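Local atomic coordinates of thioredoxin-like protein (PDB entry 3TY1), a protein that is of unproven function but probably binds carbohydrate, having the supersandwich fold of the aldose 1-epimerase (galactose mutarotase) family. Residues 27-35 with 149-159; 66-74 with 109-117. All blocks are in the same frame, centred on the assembly; numbering follows the deposited sequence.

Interaction 1. Residues 27-35 with 149-159; sequences KVKDHAFSI and VEVADSAPYEI. With SO4 (sulfate ion), chain G.
Two stacked antiparallel sheets of a beta-sandwich meet here at one end: F33 and I35, from strand 33-39, face V149, V151 and I159, from the hairpin formed by strands 146-152 and 159-169. The axes of segments 33-35 and 149-152 stay 10.3 Å apart at 155° and no hydrogen bond crosses between them, which is the evidence for face-to-face packing rather than edge pairing. I35 delivers its CD1 into a pocket of three branched residues, 3.7 Å from V149 CG1 and equally close to CG2 of I159, with V151 CG2 just beyond. The F33 ring receives I159 CD1 over one face, 4.1 Å from the ring centroid, a CH-pi contact set toward the rim; V151 CG1 approaches the same ring obliquely.

Beyond the strands the loops close over each other. V28 lays CG1 squarely over the Y157 ring, 3.7 Å from its centroid and 12° off the normal. This methyl stands anti to the backbone N (chi1 163°), while CG2 rests near CE1 on the same ring. The peptide joining S154 and A155 covers the opposite face, and D30 OD2 comes to the ring edge, 3.5 Å from CE2. K29 leads outward to a sulfate, probably from the crystallisation liquor, with NZ 2.7 Å from its O4, but this side chain is poorly ordered and the bond carries little weight.

Around this apolar layer, strands 19-22 and 49-55 flank 33-35 and add W19, I21 and L51 about I35, while strand 2-9 brings L7 against V149 and W5 against V151.

Interaction 2. Residues 66-74 with 109-117; sequences TRGMNLLRI and GFNEMMVRC
L71 and M114 form an antiparallel hydrogen-bonded pair: L71 N donates to M114 O at 2.9 Å, and M114 N returns a bond to L71 O. M113 and M114 both face L71, a classic beta bulge at this single bridge. The tight part lies beside it, where E112 OE2 takes three donors. R67 grips this oxygen side-on through NE (3.0 Å) and NH2 (2.9 Å), the oxygen lying 1° out of the guanidinium plane; N70 ND2 adds a third bond at 2.8 Å, from above the carboxylate plane. A bend at chi2 (97°) swings the E112 carboxylate back toward this pair, and its OE1 takes the N-H of N111 and a water.

Direct bonds are looser around R116: NH1 to M69 O (3.1 Å) and N to N70 OD1 (3.5 Å) are both weak. Waters fill in, one joining NH1 to G68 O and N70 OD1, another bridging M69 O and R116 NH2. Outside the pair, R67 NH1 binds N141 and R116 NE forms a salt bridge with D194. Three N-H donors on one buried oxygen, two from the R67 guanidinium and one from the N70 amide, together with N111 N on OE1, fix the rotation of the E112 carboxylate.

The two contacts lie in different parts of the same fold, their centres about 24 Å apart and their nearest atoms about 7 Å apart without touching. They share the six-stranded antiparallel sheet, which interaction 1 reaches through strand 33-39 and interaction 2 through strand 70-76. Along the chain, 66-74 and 109-117 are nested within the loop closed by 27-35 and 149-159. Interaction 1 has its centre about 25 Å from the centre of the chain and joins this sheet to the ten-stranded one; interaction 2, its centre only about 7 Å from that point, ties it to strand 114-119 of the mixed sheet. The shared sheet is thus engaged by two others, consistent with a supersandwich.

Interaction 1. Residues 27-35 with 149-159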
ATOM      1  N   LYS A  27       0.362 -27.197  32.441  1.00 46.52           N
ATOM      2  CA  LYS A  27       0.890 -28.111  33.438  1.00 49.36           C
ATOM      3  C   LYS A  27       2.251 -28.723  33.036  1.00 49.66           C
ATOM      4  O   LYS A  27       2.535 -29.871  33.351  1.00 48.88           O
ATOM      5  CB  LYS A  27      -0.174 -29.157  33.838  1.00 53.82           C
ATOM      6  CG  LYS A  27      -1.502 -28.471  34.186  1.00 58.23           C
ATOM      7  CD  LYS A  27      -2.394 -29.236  35.147  1.00 75.35           C
ATOM      8  CE  LYS A  27      -3.638 -28.394  35.499  1.00 79.46           C
ATOM      9  NZ  LYS A  27      -4.587 -29.076  36.434  1.00 81.87           N
ATOM     10  N   VAL A  28       3.082 -27.910  32.373  1.00 46.54           N
ATOM     11  CA  VAL A  28       4.467 -28.256  32.010  1.00 49.07           C
ATOM     12  C   VAL A  28       5.320 -27.942  33.236  1.00 53.92           C
ATOM     13  O   VAL A  28       5.292 -26.818  33.750  1.00 54.23           O
ATOM     14  CB  VAL A  28       4.935 -27.479  30.776  1.00 47.88           C
ATOM     15  CG1 VAL A  28       6.490 -27.508  30.647  1.00 47.64           C
ATOM     16  CG2 VAL A  28       4.217 -27.997  29.536  1.00 45.98           C
ATOM     17  N   LYS A  29       6.094 -28.929  33.696  1.00 57.46           N
ATOM     18  CA  LYS A  29       6.731 -28.881  35.035  1.00 59.18           C
ATOM     19  C   LYS A  29       8.245 -28.522  35.124  1.00 57.03           C
ATOM     20  O   LYS A  29       8.774 -28.325  36.252  1.00 60.32           O
ATOM     21  CB  LYS A  29       6.503 -30.246  35.720  1.00 62.52           C
ATOM     22  CG  LYS A  29       5.020 -30.697  35.821  1.00 66.94           C
ATOM     23  CD  LYS A  29       4.317 -30.112  37.045  1.00 73.39           C
ATOM     24  CE  LYS A  29       4.585 -30.954  38.266  1.00 75.01           C
ATOM     25  NZ  LYS A  29       4.280 -30.249  39.521  1.00 80.66           N
ATOM     26  N   ASP A  30       8.915 -28.445  33.975  1.00 46.71           N
ATOM     27  CA  ASP A  30      10.356 -28.249  33.913  1.00 44.40           C
ATOM     28  C   ASP A  30      10.580 -26.740  33.553  1.00 44.85           C
ATOM     29  O   ASP A  30      10.087 -25.897  34.275  1.00 45.91           O
ATOM     30  CB  ASP A  30      10.954 -29.213  32.877  1.00 43.41           C
ATOM     31  CG  ASP A  30      10.593 -30.676  33.162  1.00 47.54           C
ATOM     32  OD1 ASP A  30      10.411 -31.059  34.346  1.00 39.66           O
ATOM     33  OD2 ASP A  30      10.488 -31.446  32.194  1.00 35.76           O
ATOM     34  N   HIS A  31      11.225 -26.415  32.434  1.00 40.98           N
ATOM     35  CA  HIS A  31      11.548 -25.033  32.099  1.00 39.07           C
ATOM     36  C   HIS A  31      10.278 -24.243  31.800  1.00 41.39           C
ATOM     37  O   HIS A  31       9.497 -24.683  30.941  1.00 41.10           O
ATOM     38  CB  HIS A  31      12.470 -24.996  30.885  1.00 39.67           C
ATOM     39  CG  HIS A  31      13.863 -25.489  31.156  1.00 45.82           C
ATOM     40  ND1 HIS A  31      14.841 -24.671  31.679  1.00 50.32           N
ATOM     41  CD2 HIS A  31      14.457 -26.690  30.933  1.00 50.13           C
ATOM     42  CE1 HIS A  31      15.966 -25.354  31.799  1.00 51.50           C
ATOM     43  NE2 HIS A  31      15.763 -26.577  31.342  1.00 51.36           N
ATOM     44  N   ALA A  32      10.074 -23.114  32.510  1.00 36.20           N
ATOM     45  CA  ALA A  32       8.900 -22.258  32.331  1.00 36.05           C
ATOM     46  C   ALA A  32       8.992 -21.441  31.068  1.00 32.78           C
ATOM     47  O   ALA A  32      10.042 -20.907  30.732  1.00 31.72           O
ATOM     48  CB  ALA A  32       8.714 -21.322  33.505  1.00 36.01           C
ATOM     49  N   PHE A  33       7.853 -21.267  30.413  1.00 32.36           N
ATOM     50  CA  PHE A  33       7.794 -20.468  29.226  1.00 31.39           C
ATOM     51  C   PHE A  33       6.362 -20.028  28.919  1.00 32.16           C
ATOM     52  O   PHE A  33       5.381 -20.537  29.477  1.00 29.82           O
ATOM     53  CB  PHE A  33       8.365 -21.251  28.023  1.00 33.87           C
ATOM     54  CG  PHE A  33       7.566 -22.454  27.633  1.00 31.84           C
ATOM     55  CD1 PHE A  33       6.500 -22.336  26.725  1.00 37.60           C
ATOM     56  CD2 PHE A  33       7.873 -23.695  28.132  1.00 35.07           C
ATOM     57  CE1 PHE A  33       5.760 -23.453  26.359  1.00 37.63           C
ATOM     58  CE2 PHE A  33       7.133 -24.833  27.742  1.00 37.26           C
ATOM     59  CZ  PHE A  33       6.081 -24.696  26.865  1.00 34.77           C
ATOM     60  N   SER A  34       6.256 -19.078  28.023  1.00 30.96           N
ATOM     61  CA  SER A  34       4.953 -18.695  27.480  1.00 31.02           C
ATOM     62  C   SER A  34       5.160 -18.376  26.018  1.00 30.94           C
ATOM     63  O   SER A  34       6.297 -18.144  25.592  1.00 31.11           O
ATOM     64  CB  SER A  34       4.372 -17.506  28.217  1.00 34.13           C
ATOM     65  OG  SER A  34       5.136 -16.347  27.962  1.00 36.37           O
ATOM     66  N   ILE A  35       4.077 -18.465  25.249  1.00 28.66           N
ATOM     67  CA  ILE A  35       4.100 -18.139  23.821  1.00 27.93           C
ATOM     68  C   ILE A  35       2.942 -17.157  23.641  1.00 28.77           C
ATOM     69  O   ILE A  35       1.806 -17.456  24.054  1.00 26.77           O
ATOM     70  CB  ILE A  35       3.929 -19.389  22.897  1.00 27.55           C
ATOM     71  CG1 ILE A  35       4.942 -20.473  23.294  1.00 31.25           C
ATOM     72  CG2 ILE A  35       4.098 -18.975  21.439  1.00 25.76           C
ATOM     73  CD1 ILE A  35       4.718 -21.851  22.646  1.00 26.34           C
ATOM     74  N   VAL A 149       1.345 -22.998  16.078  1.00 30.40           N
ATOM     75  CA  VAL A 149       2.252 -23.173  17.196  1.00 29.97           C
ATOM     76  C   VAL A 149       2.042 -24.599  17.725  1.00 29.71           C
ATOM     77  O   VAL A 149       0.908 -25.021  17.990  1.00 30.64           O
ATOM     78  CB  VAL A 149       1.964 -22.148  18.322  1.00 31.20           C
ATOM     79  CG1 VAL A 149       2.800 -22.477  19.566  1.00 28.92           C
ATOM     80  CG2 VAL A 149       2.221 -20.738  17.820  1.00 27.80           C
ATOM     81  N   GLU A 150       3.135 -25.314  17.919  1.00 28.06           N
ATOM     82  CA  GLU A 150       3.084 -26.708  18.379  1.00 30.83           C
ATOM     83  C   GLU A 150       3.985 -26.839  19.601  1.00 30.37           C
ATOM     84  O   GLU A 150       5.088 -26.283  19.627  1.00 31.78           O
ATOM     85  CB  GLU A 150       3.543 -27.638  17.250  1.00 34.62           C
ATOM     86  CG  GLU A 150       3.737 -29.125  17.602  1.00 40.17           C
ATOM     87  CD  GLU A 150       4.491 -29.903  16.502  1.00 48.73           C
ATOM     88  OE1 GLU A 150       4.140 -29.756  15.307  1.00 48.76           O
ATOM     89  OE2 GLU A 150       5.456 -30.635  16.843  1.00 54.13           O
ATOM     90  N   VAL A 151       3.514 -27.575  20.596  1.00 30.07           N
ATOM     91  CA  VAL A 151       4.299 -27.865  21.804  1.00 29.64           C
ATOM     92  C   VAL A 151       4.190 -29.356  22.067  1.00 32.72           C
ATOM     93  O   VAL A 151       3.084 -29.898  22.137  1.00 35.12           O
ATOM     94  CB  VAL A 151       3.815 -27.062  23.022  1.00 29.25           C
ATOM     95  CG1 VAL A 151       4.714 -27.375  24.281  1.00 33.25           C
ATOM     96  CG2 VAL A 151       3.847 -25.546  22.695  1.00 25.62           C
ATOM     97  N   ALA A 152       5.332 -30.023  22.139  1.00 31.66           N
ATOM     98  CA  ALA A 152       5.375 -31.452  22.453  1.00 32.54           C
ATOM     99  C   ALA A 152       4.716 -31.718  23.801  1.00 34.77           C
ATOM    100  O   ALA A 152       4.805 -30.894  24.728  1.00 34.40           O
ATOM    101  CB  ALA A 152       6.816 -31.967  22.466  1.00 29.06           C
ATOM    102  N   ASP A 153       4.065 -32.869  23.904  1.00 36.97           N
ATOM    103  CA  ASP A 153       3.308 -33.205  25.126  1.00 40.05           C
ATOM    104  C   ASP A 153       4.144 -33.713  26.293  1.00 40.09           C
ATOM    105  O   ASP A 153       3.595 -33.932  27.386  1.00 42.04           O
ATOM    106  CB  ASP A 153       2.139 -34.167  24.827  1.00 42.01           C
ATOM    107  CG  ASP A 153       2.565 -35.549  24.366  1.00 51.03           C
ATOM    108  OD1 ASP A 153       3.750 -36.003  24.527  1.00 52.56           O
ATOM    109  OD2 ASP A 153       1.646 -36.211  23.816  1.00 61.73           O
ATOM    110  N   SER A 154       5.448 -33.920  26.088  1.00 34.62           N
ATOM    111  CA  SER A 154       6.311 -34.390  27.178  1.00 33.73           C
ATOM    112  C   SER A 154       7.700 -33.795  27.026  1.00 32.99           C
ATOM    113  O   SER A 154       8.008 -33.223  25.980  1.00 31.21           O
ATOM    114  CB  SER A 154       6.314 -35.927  27.210  1.00 35.96           C
ATOM    115  OG  SER A 154       7.010 -36.454  26.088  1.00 44.03           O
ATOM    116  N   ALA A 155       8.494 -33.886  28.084  1.00 32.57           N
ATOM    117  CA  ALA A 155       9.848 -33.356  28.119  1.00 32.57           C
ATOM    118  C   ALA A 155      10.636 -33.843  26.913  1.00 32.05           C
ATOM    119  O   ALA A 155      10.547 -35.020  26.572  1.00 34.91           O
ATOM    120  CB  ALA A 155      10.539 -33.733  29.391  1.00 30.21           C
ATOM    121  N   PRO A 156      11.436 -32.964  26.292  1.00 31.01           N
ATOM    122  CA  PRO A 156      11.788 -31.588  26.636  1.00 29.31           C
ATOM    123  C   PRO A 156      10.870 -30.500  26.099  1.00 30.01           C
ATOM    124  O   PRO A 156      11.269 -29.339  26.102  1.00 31.57           O
ATOM    125  CB  PRO A 156      13.225 -31.461  26.053  1.00 31.27           C
ATOM    126  CG  PRO A 156      13.149 -32.252  24.802  1.00 31.77           C
ATOM    127  CD  PRO A 156      12.286 -33.452  25.161  1.00 32.44           C
ATOM    128  N   TYR A 157       9.629 -30.823  25.703  1.00 28.66           N
ATOM    129  CA  TYR A 157       8.646 -29.762  25.356  1.00 30.58           C
ATOM    130  C   TYR A 157       9.073 -28.855  24.222  1.00 28.60           C
ATOM    131  O   TYR A 157       8.913 -27.636  24.270  1.00 30.08           O
ATOM    132  CB  TYR A 157       8.251 -28.936  26.604  1.00 32.23           C
ATOM    133  CG  TYR A 157       7.685 -29.791  27.718  1.00 26.50           C
ATOM    134  CD1 TYR A 157       6.410 -30.342  27.619  1.00 35.17           C
ATOM    135  CD2 TYR A 157       8.431 -30.063  28.869  1.00 34.18           C
ATOM    136  CE1 TYR A 157       5.883 -31.110  28.661  1.00 43.79           C
ATOM    137  CE2 TYR A 157       7.918 -30.827  29.897  1.00 34.12           C
ATOM    138  CZ  TYR A 157       6.659 -31.355  29.797  1.00 43.09           C
ATOM    139  OH  TYR A 157       6.166 -32.112  30.842  1.00 49.59           O
ATOM    140  N   GLU A 158       9.605 -29.475  23.167  1.00 28.32           N
ATOM    141  CA  GLU A 158      10.006 -28.750  21.990  1.00 28.67           C
ATOM    142  C   GLU A 158       8.815 -27.958  21.411  1.00 27.30           C
ATOM    143  O   GLU A 158       7.738 -28.484  21.263  1.00 27.55           O
ATOM    144  CB  GLU A 158      10.544 -29.704  20.924  1.00 32.20           C
ATOM    145  CG  GLU A 158      11.141 -28.997  19.722  1.00 34.40           C
ATOM    146  CD  GLU A 158      11.564 -29.950  18.582  1.00 34.97           C
ATOM    147  OE1 GLU A 158      11.034 -31.048  18.472  1.00 52.86           O
ATOM    148  OE2 GLU A 158      12.382 -29.555  17.748  1.00 38.79           O
ATOM    149  N   ILE A 159       9.086 -26.698  21.073  1.00 27.53           N
ATOM    150  CA  ILE A 159       8.140 -25.776  20.506  1.00 27.19           C
ATOM    151  C   ILE A 159       8.486 -25.642  19.027  1.00 26.09           C
ATOM    152  O   ILE A 159       9.651 -25.515  18.683  1.00 26.53           O
ATOM    153  CB  ILE A 159       8.261 -24.403  21.174  1.00 26.11           C
ATOM    154  CG1 ILE A 159       7.976 -24.525  22.692  1.00 26.78           C
ATOM    155  CG2 ILE A 159       7.322 -23.330  20.472  1.00 25.39           C
ATOM    156  CD1 ILE A 159       8.429 -23.231  23.476  1.00 25.96           C
TER
HETATM  157  S   SO4 G 507       5.005 -30.086  42.635  1.00101.26           S
HETATM  158  O1  SO4 G 507       5.215 -29.251  43.821  1.00 85.74           O
HETATM  159  O2  SO4 G 507       5.124 -31.499  43.028  1.00102.83           O
HETATM  160  O3  SO4 G 507       3.667 -29.821  42.106  1.00 92.42           O
HETATM  161  O4  SO4 G 507       5.983 -29.795  41.580  1.00 96.07           O

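Interaction 2. Residues 66-74 with 109-117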
ATOM      1  N   THR A  66       3.361 -10.914  10.374  1.00 26.15           N
ATOM      2  CA  THR A  66       3.024  -9.918   9.379  1.00 24.39           C
ATOM      3  C   THR A  66       4.164  -9.709   8.388  1.00 26.13           C
ATOM      4  O   THR A  66       3.920  -9.382   7.222  1.00 26.97           O
ATOM      5  CB  THR A  66       2.704  -8.606  10.098  1.00 25.98           C
ATOM      6  OG1 THR A  66       1.661  -8.877  11.027  1.00 30.20           O
ATOM      7  CG2 THR A  66       2.245  -7.504   9.126  1.00 27.35           C
ATOM      8  N   ARG A  67       5.410  -9.842   8.882  1.00 25.90           N
ATOM      9  CA  ARG A  67       6.622  -9.626   8.090  1.00 25.95           C
ATOM     10  C   ARG A  67       7.332 -10.957   7.791  1.00 25.78           C
ATOM     11  O   ARG A  67       8.452 -11.191   8.234  1.00 26.86           O
ATOM     12  CB  ARG A  67       7.531  -8.631   8.832  1.00 25.20           C
ATOM     13  CG  ARG A  67       6.864  -7.221   9.033  1.00 23.96           C
ATOM     14  CD  ARG A  67       7.790  -6.204   9.670  1.00 24.89           C
ATOM     15  NE  ARG A  67       8.999  -6.066   8.866  1.00 22.91           N
ATOM     16  CZ  ARG A  67       9.099  -5.482   7.678  1.00 24.67           C
ATOM     17  NH1 ARG A  67       8.049  -4.852   7.110  1.00 26.98           N
ATOM     18  NH2 ARG A  67      10.279  -5.546   7.041  1.00 26.85           N
ATOM     19  N   GLY A  68       6.586 -11.868   7.148  1.00 25.07           N
ATOM     20  CA  GLY A  68       7.104 -13.137   6.582  1.00 27.27           C
ATOM     21  C   GLY A  68       7.729 -14.110   7.560  1.00 28.60           C
ATOM     22  O   GLY A  68       8.511 -14.947   7.168  1.00 28.85           O
HETATM   23  N   MSE A  69       7.365 -13.985   8.833  1.00 26.91           N
HETATM   24  CA  MSE A  69       7.979 -14.762   9.917  1.00 26.72           C
HETATM   25  C   MSE A  69       9.460 -14.429  10.135  1.00 24.93           C
HETATM   26  O   MSE A  69      10.214 -15.228  10.729  1.00 26.17           O
HETATM   27  CB  MSE A  69       7.762 -16.266   9.737  1.00 29.50           C
HETATM   28  CG  MSE A  69       6.376 -16.703   9.389  1.00 24.64           C
HETATM   29 SE   MSE A  69       5.068 -16.549  10.744  0.75 23.47          SE
HETATM   30  CE  MSE A  69       5.668 -17.906  12.055  1.00 25.73           C
ATOM     31  N   ASN A  70       9.866 -13.231   9.732  1.00 27.85           N
ATOM     32  CA  ASN A  70      11.210 -12.728  10.043  1.00 26.80           C
ATOM     33  C   ASN A  70      11.407 -12.782  11.556  1.00 26.65           C
ATOM     34  O   ASN A  70      10.457 -12.548  12.342  1.00 26.28           O
ATOM     35  CB  ASN A  70      11.334 -11.233   9.667  1.00 27.25           C
ATOM     36  CG  ASN A  70      11.455 -10.956   8.174  1.00 31.98           C
ATOM     37  OD1 ASN A  70      11.647 -11.865   7.346  1.00 28.42           O
ATOM     38  ND2 ASN A  70      11.320  -9.637   7.815  1.00 27.51           N
ATOM     39  N   LEU A  71      12.654 -12.983  11.968  1.00 26.55           N
ATOM     40  CA  LEU A  71      13.027 -13.048  13.358  1.00 24.90           C
ATOM     41  C   LEU A  71      13.453 -11.635  13.726  1.00 26.18           C
ATOM     42  O   LEU A  71      14.348 -11.048  13.119  1.00 23.64           O
ATOM     43  CB  LEU A  71      14.153 -14.053  13.616  1.00 25.61           C
ATOM     44  CG  LEU A  71      13.973 -15.486  13.041  1.00 25.74           C
ATOM     45  CD1 LEU A  71      15.145 -16.353  13.457  1.00 27.77           C
ATOM     46  CD2 LEU A  71      12.636 -16.093  13.465  1.00 24.71           C
ATOM     47  N   LEU A  72      12.815 -11.086  14.746  1.00 23.79           N
ATOM     48  CA  LEU A  72      13.116  -9.707  15.142  1.00 25.31           C
ATOM     49  C   LEU A  72      14.283  -9.607  16.124  1.00 26.45           C
ATOM     50  O   LEU A  72      15.181  -8.773  15.977  1.00 27.47           O
ATOM     51  CB  LEU A  72      11.887  -9.078  15.787  1.00 25.02           C
ATOM     52  CG  LEU A  72      10.601  -8.922  14.945  1.00 33.40           C
ATOM     53  CD1 LEU A  72       9.624  -7.930  15.602  1.00 28.52           C
ATOM     54  CD2 LEU A  72      10.820  -8.512  13.559  1.00 29.06           C
ATOM     55  N   ARG A  73      14.276 -10.502  17.096  1.00 26.25           N
ATOM     56  CA  ARG A  73      15.242 -10.453  18.183  0.50 26.93           C
ATOM     57  C   ARG A  73      15.265 -11.766  18.951  1.00 28.87           C
ATOM     58  O   ARG A  73      14.254 -12.469  19.083  1.00 28.39           O
ATOM     59  CB  ARG A  73      14.937  -9.274  19.125  0.50 26.29           C
ATOM     60  CG  ARG A  73      15.910  -9.073  20.269  0.50 33.96           C
ATOM     61  CD  ARG A  73      15.445  -7.859  21.148  0.50 38.36           C
ATOM     62  NE  ARG A  73      15.744  -6.586  20.499  0.50 43.26           N
ATOM     63  CZ  ARG A  73      15.321  -5.389  20.919  0.50 46.77           C
ATOM     64  NH1 ARG A  73      14.537  -5.268  21.986  0.50 45.72           N
ATOM     65  NH2 ARG A  73      15.689  -4.310  20.254  0.50 45.52           N
ATOM     66  N   ILE A  74      16.478 -12.123  19.387  1.00 25.77           N
ATOM     67  CA  ILE A  74      16.730 -13.315  20.205  1.00 26.42           C
ATOM     68  C   ILE A  74      17.504 -12.817  21.419  1.00 29.14           C
ATOM     69  O   ILE A  74      18.521 -12.180  21.231  1.00 28.69           O
ATOM     70  CB  ILE A  74      17.569 -14.343  19.491  1.00 26.44           C
ATOM     71  CG1 ILE A  74      17.083 -14.645  18.051  1.00 28.82           C
ATOM     72  CG2 ILE A  74      17.672 -15.624  20.357  1.00 30.97           C
ATOM     73  CD1 ILE A  74      15.761 -15.347  18.005  1.00 28.28           C
ATOM     74  N   GLY A 109      11.588  -0.664   6.333  1.00 26.83           N
ATOM     75  CA  GLY A 109      11.164  -1.692   7.288  1.00 25.85           C
ATOM     76  C   GLY A 109      12.252  -2.481   7.996  1.00 27.98           C
ATOM     77  O   GLY A 109      11.957  -3.287   8.895  1.00 26.08           O
ATOM     78  N   PHE A 110      13.506  -2.205   7.666  1.00 25.49           N
ATOM     79  CA  PHE A 110      14.601  -3.098   8.076  1.00 27.54           C
ATOM     80  C   PHE A 110      15.133  -2.861   9.460  1.00 27.06           C
ATOM     81  O   PHE A 110      15.799  -1.840   9.739  1.00 26.65           O
ATOM     82  CB  PHE A 110      15.744  -3.076   7.029  1.00 25.14           C
ATOM     83  CG  PHE A 110      16.904  -4.014   7.343  1.00 26.69           C
ATOM     84  CD1 PHE A 110      16.689  -5.295   7.809  1.00 25.83           C
ATOM     85  CD2 PHE A 110      18.205  -3.641   7.058  1.00 26.33           C
ATOM     86  CE1 PHE A 110      17.761  -6.182   8.060  1.00 27.84           C
ATOM     87  CE2 PHE A 110      19.256  -4.503   7.303  1.00 28.43           C
ATOM     88  CZ  PHE A 110      19.032  -5.772   7.800  1.00 26.98           C
ATOM     89  N   ASN A 111      14.790  -3.796  10.359  1.00 27.11           N
ATOM     90  CA  ASN A 111      15.335  -3.806  11.706  1.00 24.03           C
ATOM     91  C   ASN A 111      15.542  -5.200  12.337  1.00 24.82           C
ATOM     92  O   ASN A 111      15.904  -5.310  13.502  1.00 25.36           O
ATOM     93  CB  ASN A 111      14.456  -2.946  12.594  1.00 24.56           C
ATOM     94  CG  ASN A 111      13.039  -3.483  12.702  1.00 26.92           C
ATOM     95  OD1 ASN A 111      12.764  -4.678  12.405  1.00 25.66           O
ATOM     96  ND2 ASN A 111      12.145  -2.630  13.207  1.00 26.42           N
ATOM     97  N   GLU A 112      15.418  -6.238  11.526  1.00 22.87           N
ATOM     98  CA  GLU A 112      15.336  -7.592  12.027  1.00 23.56           C
ATOM     99  C   GLU A 112      16.694  -8.282  12.193  1.00 24.20           C
ATOM    100  O   GLU A 112      17.671  -7.944  11.551  1.00 27.14           O
ATOM    101  CB  GLU A 112      14.452  -8.420  11.077  1.00 24.14           C
ATOM    102  CG  GLU A 112      13.055  -7.885  10.857  1.00 27.25           C
ATOM    103  CD  GLU A 112      12.863  -7.037   9.586  1.00 30.19           C
ATOM    104  OE1 GLU A 112      13.789  -6.311   9.165  1.00 29.85           O
ATOM    105  OE2 GLU A 112      11.769  -7.102   9.010  1.00 30.65           O
HETATM  106  N   MSE A 113      16.686  -9.265  13.076  1.00 25.26           N
HETATM  107  CA  MSE A 113      17.772 -10.168  13.323  1.00 27.15           C
HETATM  108  C   MSE A 113      17.893 -11.183  12.172  1.00 27.59           C
HETATM  109  O   MSE A 113      19.006 -11.580  11.832  1.00 27.98           O
HETATM  110  CB  MSE A 113      17.562 -10.864  14.668  1.00 27.05           C
HETATM  111  CG  MSE A 113      18.645 -11.827  15.053  1.00 29.64           C
HETATM  112 SE   MSE A 113      18.291 -13.696  14.554  0.75 27.01          SE
HETATM  113  CE  MSE A 113      19.856 -13.999  13.712  1.00 25.61           C
HETATM  114  N   MSE A 114      16.775 -11.631  11.595  1.00 28.23           N
HETATM  115  CA  MSE A 114      16.845 -12.564  10.433  1.00 26.92           C
HETATM  116  C   MSE A 114      15.709 -12.268   9.438  1.00 28.48           C
HETATM  117  O   MSE A 114      14.549 -12.397   9.785  1.00 28.24           O
HETATM  118  CB  MSE A 114      16.846 -14.048  10.896  1.00 23.65           C
HETATM  119  CG  MSE A 114      17.510 -15.064   9.947  1.00 31.96           C
HETATM  120 SE   MSE A 114      16.526 -15.257   8.295  0.75 29.49          SE
HETATM  121  CE  MSE A 114      14.926 -16.108   9.019  1.00 31.32           C
ATOM    122  N   VAL A 115      16.075 -11.833   8.231  1.00 29.57           N
ATOM    123  CA  VAL A 115      15.147 -11.593   7.141  1.00 30.84           C
ATOM    124  C   VAL A 115      15.351 -12.618   6.031  1.00 32.37           C
ATOM    125  O   VAL A 115      16.470 -12.789   5.578  1.00 30.60           O
ATOM    126  CB  VAL A 115      15.369 -10.221   6.474  1.00 34.03           C
ATOM    127  CG1 VAL A 115      14.296 -10.030   5.359  1.00 28.73           C
ATOM    128  CG2 VAL A 115      15.305  -9.128   7.490  1.00 36.56           C
ATOM    129  N   ARG A 116      14.287 -13.302   5.597  1.00 28.36           N
ATOM    130  CA  ARG A 116      14.396 -14.171   4.419  1.00 30.79           C
ATOM    131  C   ARG A 116      14.337 -13.238   3.217  1.00 32.13           C
ATOM    132  O   ARG A 116      13.308 -12.629   2.973  1.00 31.88           O
ATOM    133  CB  ARG A 116      13.267 -15.192   4.400  1.00 29.64           C
ATOM    134  CG  ARG A 116      13.428 -16.256   5.496  1.00 29.86           C
ATOM    135  CD  ARG A 116      12.197 -17.179   5.635  1.00 31.11           C
ATOM    136  NE  ARG A 116      12.337 -18.159   6.726  1.00 32.53           N
ATOM    137  CZ  ARG A 116      12.025 -17.920   8.009  1.00 30.94           C
ATOM    138  NH1 ARG A 116      11.624 -16.735   8.380  1.00 30.48           N
ATOM    139  NH2 ARG A 116      12.144 -18.882   8.940  1.00 29.01           N
ATOM    140  N   CYS A 117      15.459 -13.096   2.514  1.00 30.25           N
ATOM    141  CA  CYS A 117      15.573 -12.220   1.353  1.00 29.08           C
ATOM    142  C   CYS A 117      15.411 -13.132   0.136  1.00 31.39           C
ATOM    143  O   CYS A 117      16.371 -13.743  -0.325  1.00 30.02           O
ATOM    144  CB  CYS A 117      16.924 -11.541   1.359  1.00 30.11           C
ATOM    145  SG  CYS A 117      17.170 -10.479   2.797  1.00 33.22           S
TER
HETATM  146  O   HOH W   1      13.499  -6.042   6.369  1.00 28.02           O
HETATM  147  O   HOH W   2      11.161 -14.398   6.848  1.00 33.90           O
HETATM  148  O   HOH W   3      10.674 -18.076  11.274  1.00 27.00           O
HETATM  149  O   HOH W   4      17.187  -6.850  15.544  1.00 27.58           O